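Local coordinates for protein GTP pyrophosphokinase YjbM (PDB 5DEC) that synthesises the alarmones ppGpp and pppGpp by moving pyrophosphate from ATP to GDP or GTP, as a cooperative homotetramer, at residues K119-R124 with T159-L164; N155-I160 with Q181-A186; K30-R35 with E48-R53; S163-Y166 with N171-E174. All coordinates share one frame; numbering follows the deposited sequence.

Interaction 1: K119-R124 with T159-L164; sequences KESGYR and TIEHSL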
loop_
_atom_site.group_PDB
_atom_site.type_symbol
_atom_site.label_atom_id
_atom_site.label_comp_id
_atom_site.label_asym_id
_atom_site.label_seq_id
_atom_site.Cartn_x
_atom_site.Cartn_y
_atom_site.Cartn_z
ATOM N N LYS B 119 -7.341 31.131 -15.123
ATOM C CA LYS B 119 -8.701 31.573 -14.795
ATOM C C LYS B 119 -8.678 32.897 -14.036
ATOM O O LYS B 119 -7.611 33.373 -13.660
ATOM C CB LYS B 119 -9.441 30.470 -14.009
ATOM C CG LYS B 119 -9.814 30.748 -12.550
ATOM C CD LYS B 119 -10.701 29.648 -11.975
ATOM C CE LYS B 119 -11.009 29.827 -10.510
ATOM N NZ LYS B 119 -11.308 28.528 -9.858
ATOM N N GLU B 120 -9.850 33.496 -13.838
ATOM C CA GLU B 120 -9.945 34.825 -13.239
ATOM C C GLU B 120 -9.358 34.906 -11.820
ATOM O O GLU B 120 -8.732 35.913 -11.472
ATOM C CB GLU B 120 -11.408 35.301 -13.232
ATOM C CG GLU B 120 -12.332 34.586 -12.242
ATOM C CD GLU B 120 -12.526 33.111 -12.558
ATOM O OE1 GLU B 120 -12.241 32.699 -13.704
ATOM O OE2 GLU B 120 -12.959 32.361 -11.658
ATOM N N SER B 121 -9.538 33.860 -11.011
ATOM C CA SER B 121 -9.090 33.896 -9.614
ATOM C C SER B 121 -7.625 33.481 -9.485
ATOM O O SER B 121 -7.016 33.684 -8.438
ATOM C CB SER B 121 -9.929 33.005 -8.705
ATOM O OG SER B 121 -9.546 31.647 -8.833
ATOM N N GLY B 122 -7.082 32.845 -10.520
ATOM C CA GLY B 122 -5.718 32.356 -10.459
ATOM C C GLY B 122 -5.507 30.854 -10.560
ATOM O O GLY B 122 -4.396 30.383 -10.310
ATOM N N TYR B 123 -6.547 30.103 -10.924
ATOM C CA TYR B 123 -6.429 28.640 -11.057
ATOM C C TYR B 123 -5.446 28.303 -12.155
ATOM O O TYR B 123 -5.557 28.805 -13.268
ATOM C CB TYR B 123 -7.785 27.984 -11.358
ATOM C CG TYR B 123 -7.745 26.469 -11.542
ATOM C CD1 TYR B 123 -7.685 25.609 -10.445
ATOM C CD2 TYR B 123 -7.777 25.904 -12.817
ATOM C CE1 TYR B 123 -7.647 24.220 -10.614
ATOM C CE2 TYR B 123 -7.747 24.522 -12.998
ATOM C CZ TYR B 123 -7.685 23.688 -11.892
ATOM O OH TYR B 123 -7.656 22.321 -12.067
ATOM N N ARG B 124 -4.458 27.483 -11.817
ATOM C CA ARG B 124 -3.465 27.013 -12.774
ATOM C C ARG B 124 -3.428 25.473 -12.763
ATOM O O ARG B 124 -3.212 24.874 -11.699
ATOM C CB ARG B 124 -2.120 27.610 -12.389
ATOM C CG ARG B 124 -2.113 29.133 -12.476
ATOM C CD ARG B 124 -1.005 29.737 -11.611
ATOM N NE ARG B 124 0.328 29.273 -11.955
ATOM C CZ ARG B 124 1.197 28.793 -11.066
ATOM N NH1 ARG B 124 0.856 28.682 -9.784
ATOM N NH2 ARG B 124 2.396 28.397 -11.467
ATOM N N THR B 159 -5.726 23.542 -3.912
ATOM C CA THR B 159 -6.258 22.820 -2.760
ATOM C C THR B 159 -6.875 23.788 -1.757
ATOM O O THR B 159 -7.948 23.520 -1.183
ATOM C CB THR B 159 -5.157 21.964 -2.092
ATOM O OG1 THR B 159 -4.700 20.984 -3.037
ATOM C CG2 THR B 159 -5.672 21.272 -0.826
ATOM N N ILE B 160 -6.195 24.914 -1.537
ATOM C CA ILE B 160 -6.714 25.945 -0.641
ATOM C C ILE B 160 -7.979 26.562 -1.206
ATOM O O ILE B 160 -8.976 26.743 -0.490
ATOM C CB ILE B 160 -5.684 27.073 -0.408
ATOM C CG1 ILE B 160 -4.427 26.546 0.293
ATOM C CG2 ILE B 160 -6.300 28.191 0.428
ATOM C CD1 ILE B 160 -4.694 25.937 1.644
ATOM N N GLU B 161 -7.956 26.896 -2.495
ATOM C CA GLU B 161 -9.153 27.451 -3.115
ATOM C C GLU B 161 -10.351 26.501 -3.016
ATOM O O GLU B 161 -11.500 26.929 -2.803
ATOM C CB GLU B 161 -8.916 27.787 -4.591
ATOM C CG GLU B 161 -10.224 28.224 -5.248
ATOM C CD GLU B 161 -10.153 28.277 -6.750
ATOM O OE1 GLU B 161 -10.255 29.385 -7.316
ATOM O OE2 GLU B 161 -9.971 27.204 -7.364
ATOM N N HIS B 162 -10.094 25.211 -3.209
ATOM C CA HIS B 162 -11.173 24.227 -3.165
ATOM C C HIS B 162 -11.782 24.190 -1.771
ATOM O O HIS B 162 -13.006 24.222 -1.618
ATOM C CB HIS B 162 -10.674 22.820 -3.556
ATOM C CG HIS B 162 -11.768 21.796 -3.585
ATOM N ND1 HIS B 162 -12.656 21.684 -4.636
ATOM C CD2 HIS B 162 -12.166 20.884 -2.665
ATOM C CE1 HIS B 162 -13.526 20.724 -4.381
ATOM N NE2 HIS B 162 -13.256 20.230 -3.184
ATOM N N SER B 163 -10.916 24.170 -0.758
ATOM C CA SER B 163 -11.342 24.169 0.644
ATOM C C SER B 163 -12.149 25.416 1.002
ATOM O O SER B 163 -13.130 25.341 1.739
ATOM C CB SER B 163 -10.133 24.050 1.570
ATOM O OG SER B 163 -9.612 22.729 1.485
ATOM N N LEU B 164 -11.711 26.571 0.519
ATOM C CA LEU B 164 -12.442 27.800 0.791
ATOM C C LEU B 164 -13.782 27.825 0.100
ATOM O O LEU B 164 -14.780 28.292 0.664
ATOM C CB LEU B 164 -11.606 29.007 0.343
ATOM C CG LEU B 164 -10.420 29.303 1.263
ATOM C CD1 LEU B 164 -9.454 30.292 0.605
ATOM C CD2 LEU B 164 -10.923 29.847 2.585
#
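Glu-161 reaches out from its helix to Lys-119 and Ser-121, and its carboxylate is the meeting point of the contact. Its CG lies anti to the backbone N (chi1 174°) and the next torsion is also extended, which carries the acid the full length of the side chain toward the 119-124 loop. Lys-119 arrives from the opposite direction, its chain stretched out beyond CG. The ammonium NZ forms a salt bridge with Glu-161 OE1 at 2.9 Å, approaching on the syn side but 28° out of the carboxylate plane, and adds a weak bond to Glu-161 OE2 at 3.1 Å. Ser-121 OG is 2.8 Å from Glu-161 OE1 and modelled as a donor to it, but its position is doubtful. Tyr-123 stands beside the group, its ring plane nearly parallel to that of the carboxylate (8° apart), with CD1 4.2 Å from Glu-161 OE2. The Tyr-123 hydroxyl is hydrogen-bonded to His-127 and Arg-150. A long acid suits position 161 because the loop offers a lysine cation a side chain's length away. Lys-119, Ser-121 and Glu-161 all belong to the pppGpp product site, and Lys-119 and Ser-121 are poorly ordered here, consistent with a mobile loop. This loop joins strands 107-113 and 126-136, and it lies against helix 152-167, with helix 174-202 packing on Glu-161 through Leu-180.

Interaction 2: N155-I160 with Q181-A186; sequences NFWATI and QRASEA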
loop_
_atom_site.group_PDB
_atom_site.type_symbol
_atom_site.label_atom_id
_atom_site.label_comp_id
_atom_site.label_asym_id
_atom_site.label_seq_id
_atom_site.Cartn_x
_atom_site.Cartn_y
_atom_site.Cartn_z
ATOM N N ASN B 155 -0.733 23.073 -7.211
ATOM C CA ASN B 155 -1.568 22.122 -6.501
ATOM C C ASN B 155 -1.903 22.655 -5.106
ATOM O O ASN B 155 -3.028 22.524 -4.619
ATOM C CB ASN B 155 -0.876 20.755 -6.394
ATOM C CG ASN B 155 -1.761 19.712 -5.730
ATOM O OD1 ASN B 155 -2.875 19.469 -6.181
ATOM N ND2 ASN B 155 -1.253 19.064 -4.693
ATOM N N PHE B 156 -0.906 23.251 -4.468
ATOM C CA PHE B 156 -1.120 23.839 -3.141
ATOM C C PHE B 156 -2.209 24.919 -3.201
ATOM O O PHE B 156 -3.186 24.889 -2.434
ATOM C CB PHE B 156 0.203 24.402 -2.609
ATOM C CG PHE B 156 0.092 25.093 -1.284
ATOM C CD1 PHE B 156 -0.867 24.713 -0.351
ATOM C CD2 PHE B 156 0.980 26.092 -0.950
ATOM C CE1 PHE B 156 -0.963 25.365 0.869
ATOM C CE2 PHE B 156 0.899 26.739 0.286
ATOM C CZ PHE B 156 -0.055 26.360 1.191
ATOM N N TRP B 157 -2.036 25.866 -4.111
ATOM C CA TRP B 157 -3.034 26.947 -4.253
ATOM C C TRP B 157 -4.430 26.398 -4.560
ATOM O O TRP B 157 -5.424 26.821 -3.948
ATOM C CB TRP B 157 -2.617 27.953 -5.332
ATOM C CG TRP B 157 -3.580 29.079 -5.384
ATOM C CD1 TRP B 157 -3.527 30.222 -4.650
ATOM C CD2 TRP B 157 -4.795 29.136 -6.154
ATOM N NE1 TRP B 157 -4.622 31.021 -4.941
ATOM C CE2 TRP B 157 -5.405 30.381 -5.839
ATOM C CE3 TRP B 157 -5.395 28.291 -7.074
ATOM C CZ2 TRP B 157 -6.607 30.764 -6.448
ATOM C CZ3 TRP B 157 -6.580 28.667 -7.648
ATOM C CH2 TRP B 157 -7.173 29.912 -7.348
ATOM N N ALA B 158 -4.524 25.464 -5.506
ATOM C CA ALA B 158 -5.832 24.927 -5.890
ATOM C C ALA B 158 -6.520 24.199 -4.748
ATOM O O ALA B 158 -7.761 24.202 -4.639
ATOM C CB ALA B 158 -5.700 24.005 -7.106
ATOM N N THR B 159 -5.726 23.542 -3.912
ATOM C CA THR B 159 -6.258 22.820 -2.760
ATOM C C THR B 159 -6.875 23.788 -1.757
ATOM O O THR B 159 -7.948 23.520 -1.183
ATOM C CB THR B 159 -5.157 21.964 -2.092
ATOM O OG1 THR B 159 -4.700 20.984 -3.037
ATOM C CG2 THR B 159 -5.672 21.272 -0.826
ATOM N N ILE B 160 -6.195 24.914 -1.537
ATOM C CA ILE B 160 -6.714 25.945 -0.641
ATOM C C ILE B 160 -7.979 26.562 -1.206
ATOM O O ILE B 160 -8.976 26.743 -0.490
ATOM C CB ILE B 160 -5.684 27.073 -0.408
ATOM C CG1 ILE B 160 -4.427 26.546 0.293
ATOM C CG2 ILE B 160 -6.300 28.191 0.428
ATOM C CD1 ILE B 160 -4.694 25.937 1.644
ATOM N N GLN B 181 -6.397 35.568 -4.462
ATOM C CA GLN B 181 -5.855 35.986 -5.744
ATOM C C GLN B 181 -4.385 36.388 -5.584
ATOM O O GLN B 181 -3.554 36.052 -6.434
ATOM C CB GLN B 181 -6.692 37.135 -6.334
ATOM C CG GLN B 181 -6.016 37.908 -7.457
ATOM C CD GLN B 181 -5.842 37.094 -8.727
ATOM O OE1 GLN B 181 -6.635 36.204 -9.017
ATOM N NE2 GLN B 181 -4.806 37.408 -9.499
ATOM N N ARG B 182 -4.039 37.083 -4.497
ATOM C CA ARG B 182 -2.612 37.391 -4.271
ATOM C C ARG B 182 -1.779 36.131 -4.087
ATOM O O ARG B 182 -0.616 36.066 -4.533
ATOM C CB ARG B 182 -2.367 38.275 -3.040
ATOM C CG ARG B 182 -2.779 39.726 -3.132
ATOM C CD ARG B 182 -1.906 40.535 -2.134
ATOM N NE ARG B 182 -1.749 41.882 -2.671
ATOM C CZ ARG B 182 -0.618 42.445 -3.089
ATOM N NH1 ARG B 182 0.571 41.834 -2.999
ATOM N NH2 ARG B 182 -0.689 43.671 -3.557
ATOM N N ALA B 183 -2.351 35.140 -3.406
ATOM C CA ALA B 183 -1.623 33.892 -3.197
ATOM C C ALA B 183 -1.365 33.201 -4.528
ATOM O O ALA B 183 -0.305 32.586 -4.711
ATOM C CB ALA B 183 -2.382 32.955 -2.228
ATOM N N SER B 184 -2.317 33.282 -5.460
ATOM C CA SER B 184 -2.101 32.638 -6.761
ATOM C C SER B 184 -0.956 33.284 -7.528
ATOM O O SER B 184 -0.188 32.606 -8.213
ATOM C CB SER B 184 -3.376 32.641 -7.624
ATOM O OG SER B 184 -3.578 33.863 -8.302
ATOM N N GLU B 185 -0.848 34.604 -7.428
ATOM C CA GLU B 185 0.265 35.309 -8.060
ATOM C C GLU B 185 1.584 34.959 -7.384
ATOM O O GLU B 185 2.600 34.787 -8.048
ATOM C CB GLU B 185 0.027 36.835 -8.011
ATOM C CG GLU B 185 -1.068 37.272 -8.994
ATOM C CD GLU B 185 -1.736 38.592 -8.624
ATOM O OE1 GLU B 185 -1.264 39.272 -7.685
ATOM O OE2 GLU B 185 -2.755 38.934 -9.262
ATOM N N ALA B 186 1.573 34.865 -6.059
ATOM C CA ALA B 186 2.756 34.474 -5.323
ATOM C C ALA B 186 3.201 33.051 -5.702
ATOM O O ALA B 186 4.403 32.797 -5.854
ATOM C CB ALA B 186 2.509 34.589 -3.815
#
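Trp-157 lays one face of its indole against Ser-184, joining helix 152-167 to helix 174-202. Ser-184 CB sits over the five-membered ring, 3.6 Å from its centroid and 23° off the ring normal, which makes a CH-pi contact. It is displaced toward the rim of the indole, and its nearest ring atom is Trp-157 NE1 at 3.4 Å. Ala-183 fills the edge: its CB lies in the ring plane, 3.8 Å from Trp-157 CD1. Small residues suit both places, since they let the helix backbone come close enough for the indole to lie against it, and the CA atoms of Trp-157 and Ser-184 are 6.3 Å apart. The indole is directed at helix 174-202 by a chi1 of -176°, with CG anti to the backbone N. Trp-157 NE1 donates to the carbonyl of Leu-180, just before the 181-186 segment, which helps fix the ring's rotation. In the next shell, Ser-184 OG turns back onto its own helix and bonds to Gln-181 O at 2.9 Å, a carbonyl that also accepts from Glu-185 N. The same hydroxyl has a weak bond to Ser-121 O, in the product-site loop. Trp-157 itself touches Ser-121 and Tyr-123. The contact is therefore mainly apolar and buried, and its polar atoms are satisfied: the indole N-H by a main-chain carbonyl and the serine hydroxyl by its own helix.

Interaction 3: K30-R35 with E48-R53; sequences KLKGIR and EFVTGR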
loop_
_atom_site.group_PDB
_atom_site.type_symbol
_atom_site.label_atom_id
_atom_site.label_comp_id
_atom_site.label_asym_id
_atom_site.label_seq_id
_atom_site.Cartn_x
_atom_site.Cartn_y
_atom_site.Cartn_z
ATOM N N LYS B 30 0.593 2.575 -12.784
ATOM C CA LYS B 30 1.256 2.870 -14.054
ATOM C C LYS B 30 2.015 4.192 -13.981
ATOM O O LYS B 30 3.198 4.251 -14.257
ATOM C CB LYS B 30 0.233 2.906 -15.192
ATOM C CG LYS B 30 -0.203 1.486 -15.670
ATOM C CD LYS B 30 -1.447 1.560 -16.540
ATOM C CE LYS B 30 -1.869 0.176 -17.093
ATOM N NZ LYS B 30 -0.904 -0.284 -18.118
ATOM N N LEU B 31 1.327 5.252 -13.596
ATOM C CA LEU B 31 1.949 6.583 -13.610
ATOM C C LEU B 31 3.059 6.741 -12.560
ATOM O O LEU B 31 4.065 7.449 -12.785
ATOM C CB LEU B 31 0.866 7.639 -13.423
ATOM C CG LEU B 31 -0.187 7.667 -14.528
ATOM C CD1 LEU B 31 -1.248 8.692 -14.201
ATOM C CD2 LEU B 31 0.456 7.968 -15.866
ATOM N N LYS B 32 2.902 6.070 -11.421
ATOM C CA LYS B 32 3.958 6.070 -10.411
ATOM C C LYS B 32 5.208 5.364 -10.903
ATOM O O LYS B 32 6.290 5.588 -10.380
ATOM C CB LYS B 32 3.475 5.411 -9.107
ATOM C CG LYS B 32 2.519 6.279 -8.316
ATOM C CD LYS B 32 1.873 5.538 -7.141
ATOM C CE LYS B 32 0.901 6.476 -6.413
ATOM N NZ LYS B 32 0.090 5.780 -5.381
ATOM N N GLY B 33 5.063 4.528 -11.922
ATOM C CA GLY B 33 6.203 3.846 -12.514
ATOM C C GLY B 33 7.135 4.776 -13.271
ATOM O O GLY B 33 8.296 4.454 -13.499
ATOM N N ILE B 34 6.614 5.920 -13.694
ATOM C CA ILE B 34 7.409 6.890 -14.439
ATOM C C ILE B 34 8.545 7.400 -13.565
ATOM O O ILE B 34 9.703 7.393 -13.976
ATOM C CB ILE B 34 6.539 8.066 -14.927
ATOM C CG1 ILE B 34 5.558 7.588 -15.999
ATOM C CG2 ILE B 34 7.414 9.206 -15.468
ATOM C CD1 ILE B 34 4.499 8.597 -16.341
ATOM N N ARG B 35 8.216 7.827 -12.346
ATOM C CA ARG B 35 9.232 8.330 -11.421
ATOM C C ARG B 35 10.260 7.250 -11.096
ATOM O O ARG B 35 11.461 7.520 -11.063
ATOM C CB ARG B 35 8.593 8.854 -10.124
ATOM C CG ARG B 35 9.599 9.367 -9.100
ATOM C CD ARG B 35 8.899 9.966 -7.901
ATOM N NE ARG B 35 9.843 10.389 -6.872
ATOM C CZ ARG B 35 10.490 11.551 -6.879
ATOM N NH1 ARG B 35 10.309 12.412 -7.869
ATOM N NH2 ARG B 35 11.324 11.852 -5.894
ATOM N N GLU B 48 6.735 14.261 -9.375
ATOM C CA GLU B 48 7.090 14.224 -7.974
ATOM C C GLU B 48 6.178 13.209 -7.245
ATOM O O GLU B 48 6.666 12.315 -6.562
ATOM C CB GLU B 48 6.972 15.631 -7.376
ATOM C CG GLU B 48 7.641 15.794 -6.053
ATOM C CD GLU B 48 9.152 15.891 -6.185
ATOM O OE1 GLU B 48 9.687 15.709 -7.307
ATOM O OE2 GLU B 48 9.803 16.152 -5.156
ATOM N N PHE B 49 4.861 13.333 -7.392
ATOM C CA PHE B 49 3.984 12.263 -6.928
ATOM C C PHE B 49 2.643 12.264 -7.660
ATOM O O PHE B 49 2.347 13.157 -8.459
ATOM C CB PHE B 49 3.753 12.340 -5.404
ATOM C CG PHE B 49 2.991 13.557 -4.944
ATOM C CD1 PHE B 49 3.630 14.772 -4.737
ATOM C CD2 PHE B 49 1.631 13.461 -4.664
ATOM C CE1 PHE B 49 2.912 15.886 -4.283
ATOM C CE2 PHE B 49 0.902 14.574 -4.215
ATOM C CZ PHE B 49 1.551 15.786 -4.029
ATOM N N VAL B 50 1.856 11.220 -7.408
ATOM C CA VAL B 50 0.622 10.958 -8.135
ATOM C C VAL B 50 -0.500 10.626 -7.166
ATOM O O VAL B 50 -0.308 9.802 -6.295
ATOM C CB VAL B 50 0.793 9.783 -9.120
ATOM C CG1 VAL B 50 -0.482 9.540 -9.900
ATOM C CG2 VAL B 50 1.954 10.040 -10.066
ATOM N N THR B 51 -1.650 11.277 -7.301
ATOM C CA THR B 51 -2.813 10.907 -6.502
ATOM C C THR B 51 -3.975 10.578 -7.415
ATOM O O THR B 51 -4.003 10.998 -8.575
ATOM C CB THR B 51 -3.263 12.040 -5.549
ATOM O OG1 THR B 51 -3.826 13.120 -6.314
ATOM C CG2 THR B 51 -2.092 12.536 -4.706
ATOM N N GLY B 52 -4.960 9.874 -6.873
ATOM C CA GLY B 52 -6.145 9.540 -7.634
ATOM C C GLY B 52 -7.354 9.402 -6.734
ATOM O O GLY B 52 -7.238 9.082 -5.550
ATOM N N ARG B 53 -8.518 9.658 -7.303
ATOM C CA ARG B 53 -9.747 9.747 -6.536
ATOM C C ARG B 53 -10.952 9.472 -7.432
ATOM O O ARG B 53 -11.007 9.945 -8.577
ATOM C CB ARG B 53 -9.810 11.140 -5.871
ATOM C CG ARG B 53 -11.142 11.834 -5.895
ATOM C CD ARG B 53 -12.100 11.267 -4.885
ATOM N NE ARG B 53 -11.794 11.571 -3.497
ATOM C CZ ARG B 53 -12.198 12.676 -2.885
ATOM N NH1 ARG B 53 -12.907 13.582 -3.551
ATOM N NH2 ARG B 53 -11.888 12.875 -1.613
HETATM O O HOH W 1 -1.478 7.780 -4.537
HETATM O O HOH W 2 12.263 14.770 -5.833
#
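The allosteric pppGpp site, shared between neighbouring subunits, includes all of 30-35 as well as Glu-48 and Phe-49, so this contact brings together two parts of that site. Arg-35 and Glu-48 meet at one end. The arginine runs straight from CG to NE, with CG anti to the backbone N (chi1 179°), and the Glu-48 carbonyl O lies over one face of its guanidinium, 3.9 Å from Arg-35 CZ. Glu-48 points its CB away from the helix, but a bend at chi2 (76°) brings the acid back. The salt bridge from Arg-35 NH1 to Glu-48 OE1 is long, 3.4 Å, and the two planes are 68° apart. Water 2 fills in, accepting from Arg-35 NH2 and donating to Glu-48 OE2 at 2.9 Å. Arg-35 NH1 is bonded more firmly to the Ile-47 carbonyl. Farther along the strand, Val-50 turns its side chain toward the helix, with CG1 4.2 Å from Leu-31 CB. The branched valine also supports the aliphatic stem of Lys-32, whose CG is 4.0 Å from Val-50 CB. Lys-32 NZ donates to water 1 at 2.7 Å, and this water in turn donates to the Val-50 carbonyl. Glu-48 and Phe-49 form a classic beta bulge opposite Met-86. Valine and leucine thus supply an apolar centre, whereas the charged ends reach the strand largely through single waters and one long salt bridge.

Interaction 4: S163-Y166 with N171-E174; sequences SLNY and NIPE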
loop_
_atom_site.group_PDB
_atom_site.type_symbol
_atom_site.label_atom_id
_atom_site.label_comp_id
_atom_site.label_asym_id
_atom_site.label_seq_id
_atom_site.Cartn_x
_atom_site.Cartn_y
_atom_site.Cartn_z
ATOM N N SER B 163 -10.916 24.170 -0.758
ATOM C CA SER B 163 -11.342 24.169 0.644
ATOM C C SER B 163 -12.149 25.416 1.002
ATOM O O SER B 163 -13.130 25.341 1.739
ATOM C CB SER B 163 -10.133 24.050 1.570
ATOM O OG SER B 163 -9.612 22.729 1.485
ATOM N N LEU B 164 -11.711 26.571 0.519
ATOM C CA LEU B 164 -12.442 27.800 0.791
ATOM C C LEU B 164 -13.782 27.825 0.100
ATOM O O LEU B 164 -14.780 28.292 0.664
ATOM C CB LEU B 164 -11.606 29.007 0.343
ATOM C CG LEU B 164 -10.420 29.303 1.263
ATOM C CD1 LEU B 164 -9.454 30.292 0.605
ATOM C CD2 LEU B 164 -10.923 29.847 2.585
ATOM N N ASN B 165 -13.836 27.331 -1.132
ATOM C CA ASN B 165 -15.117 27.322 -1.827
ATOM C C ASN B 165 -16.116 26.405 -1.143
ATOM O O ASN B 165 -17.309 26.726 -1.043
ATOM C CB ASN B 165 -14.925 26.911 -3.277
ATOM C CG ASN B 165 -15.001 28.081 -4.204
ATOM O OD1 ASN B 165 -15.837 28.968 -4.024
ATOM N ND2 ASN B 165 -14.103 28.127 -5.177
ATOM N N TYR B 166 -15.606 25.315 -0.583
ATOM C CA TYR B 166 -16.438 24.409 0.199
ATOM C C TYR B 166 -16.861 25.062 1.508
ATOM O O TYR B 166 -18.033 25.044 1.838
ATOM C CB TYR B 166 -15.711 23.098 0.499
ATOM C CG TYR B 166 -16.514 22.206 1.412
ATOM C CD1 TYR B 166 -17.524 21.392 0.906
ATOM C CD2 TYR B 166 -16.315 22.227 2.791
ATOM C CE1 TYR B 166 -18.282 20.581 1.745
ATOM C CE2 TYR B 166 -17.075 21.424 3.637
ATOM C CZ TYR B 166 -18.051 20.607 3.107
ATOM O OH TYR B 166 -18.799 19.813 3.947
ATOM N N ASN B 171 -19.289 31.057 -2.106
ATOM C CA ASN B 171 -19.335 32.525 -2.008
ATOM C C ASN B 171 -18.272 33.013 -1.057
ATOM O O ASN B 171 -18.553 33.335 0.089
ATOM C CB ASN B 171 -20.740 32.949 -1.515
ATOM C CG ASN B 171 -20.900 34.463 -1.336
ATOM O OD1 ASN B 171 -20.131 35.280 -1.868
ATOM N ND2 ASN B 171 -21.906 34.841 -0.550
ATOM N N ILE B 172 -17.037 33.089 -1.550
ATOM C CA ILE B 172 -15.924 33.522 -0.732
ATOM C C ILE B 172 -16.010 35.037 -0.579
ATOM O O ILE B 172 -16.105 35.738 -1.581
ATOM C CB ILE B 172 -14.566 33.096 -1.380
ATOM C CG1 ILE B 172 -14.500 31.571 -1.517
ATOM C CG2 ILE B 172 -13.397 33.552 -0.541
ATOM C CD1 ILE B 172 -13.277 31.087 -2.336
ATOM N N PRO B 173 -15.921 35.542 0.667
ATOM C CA PRO B 173 -16.028 36.978 0.918
ATOM C C PRO B 173 -14.904 37.704 0.217
ATOM O O PRO B 173 -13.830 37.142 0.029
ATOM C CB PRO B 173 -15.909 37.093 2.444
ATOM C CG PRO B 173 -16.243 35.755 2.962
ATOM C CD PRO B 173 -15.760 34.777 1.913
ATOM N N GLU B 174 -15.141 38.950 -0.153
ATOM C CA GLU B 174 -14.213 39.627 -1.035
ATOM C C GLU B 174 -12.846 39.808 -0.385
ATOM O O GLU B 174 -11.844 39.721 -1.074
ATOM C CB GLU B 174 -14.784 40.991 -1.466
ATOM C CG GLU B 174 -14.325 41.407 -2.861
ATOM C CD GLU B 174 -14.929 40.517 -3.954
ATOM O OE1 GLU B 174 -16.023 39.943 -3.739
ATOM O OE2 GLU B 174 -14.293 40.366 -5.019
#
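Asn-165 and Ile-172 bring their CA atoms to 6.3 Å where the end of helix 152-167 faces the loop that leads into helix 174-202. The loop segment is extended, and Pro-173 takes the N-cap position of the following helix; the N-H of an N-cap residue is not part of the helix's hydrogen-bonding pattern, so a proline, which has none, costs nothing there. Ile-172 is the side chain that carries the contact. Its CG1 is anti to the carbonyl carbon (chi1 -60°) and the chain beyond is extended, with chi2 at 172°, so that CD1 is thrust at the helix. There CD1 lies 3.8 Å from Leu-164 CB, an apolar touch at the root of the leucine. The same methyl approaches Asn-165 from across its side chain, at about a right angle, with CD1 3.7 Å from Asn-165 OD1. Ile-172 CG1 also lies 3.9 Å from the Leu-164 carbonyl O. Outside the pair, Leu-164 and Ile-172 both pack on Leu-180, while Leu-164 also touches Val-176 and, across the interface, Ile-197 of the second subunit. A long branched isoleucine suits this place because one side chain can fill the angle between two helices. The contact rests on shape and burial of apolar carbon, and the polar amide of Asn-165 merely borders it by van der Waals contact, without a directional bond to the loop segment.

Three of the contacts share helix 152-167: interactions 1 and 2 overlap at Thr-159 and Ile-160, and interaction 4 overlaps interaction 1 at Ser-163 and Leu-164. Interaction 2 is the fully buried one, and its chemistry is aromatic and apolar. Interaction 1, whose centre lies 6 Å away, is partly buried and built on charge, as befits a product-site loop. Interaction 4 lies farthest from the chain's centre and closes the loop between the two helices by apolar fit. Interaction 3 is separate: it joins helix 11-38 to strand 49-54, about 23 Å from interaction 1 between centres, and combines an apolar middle with one salt-bridged end and a water bridge at each end.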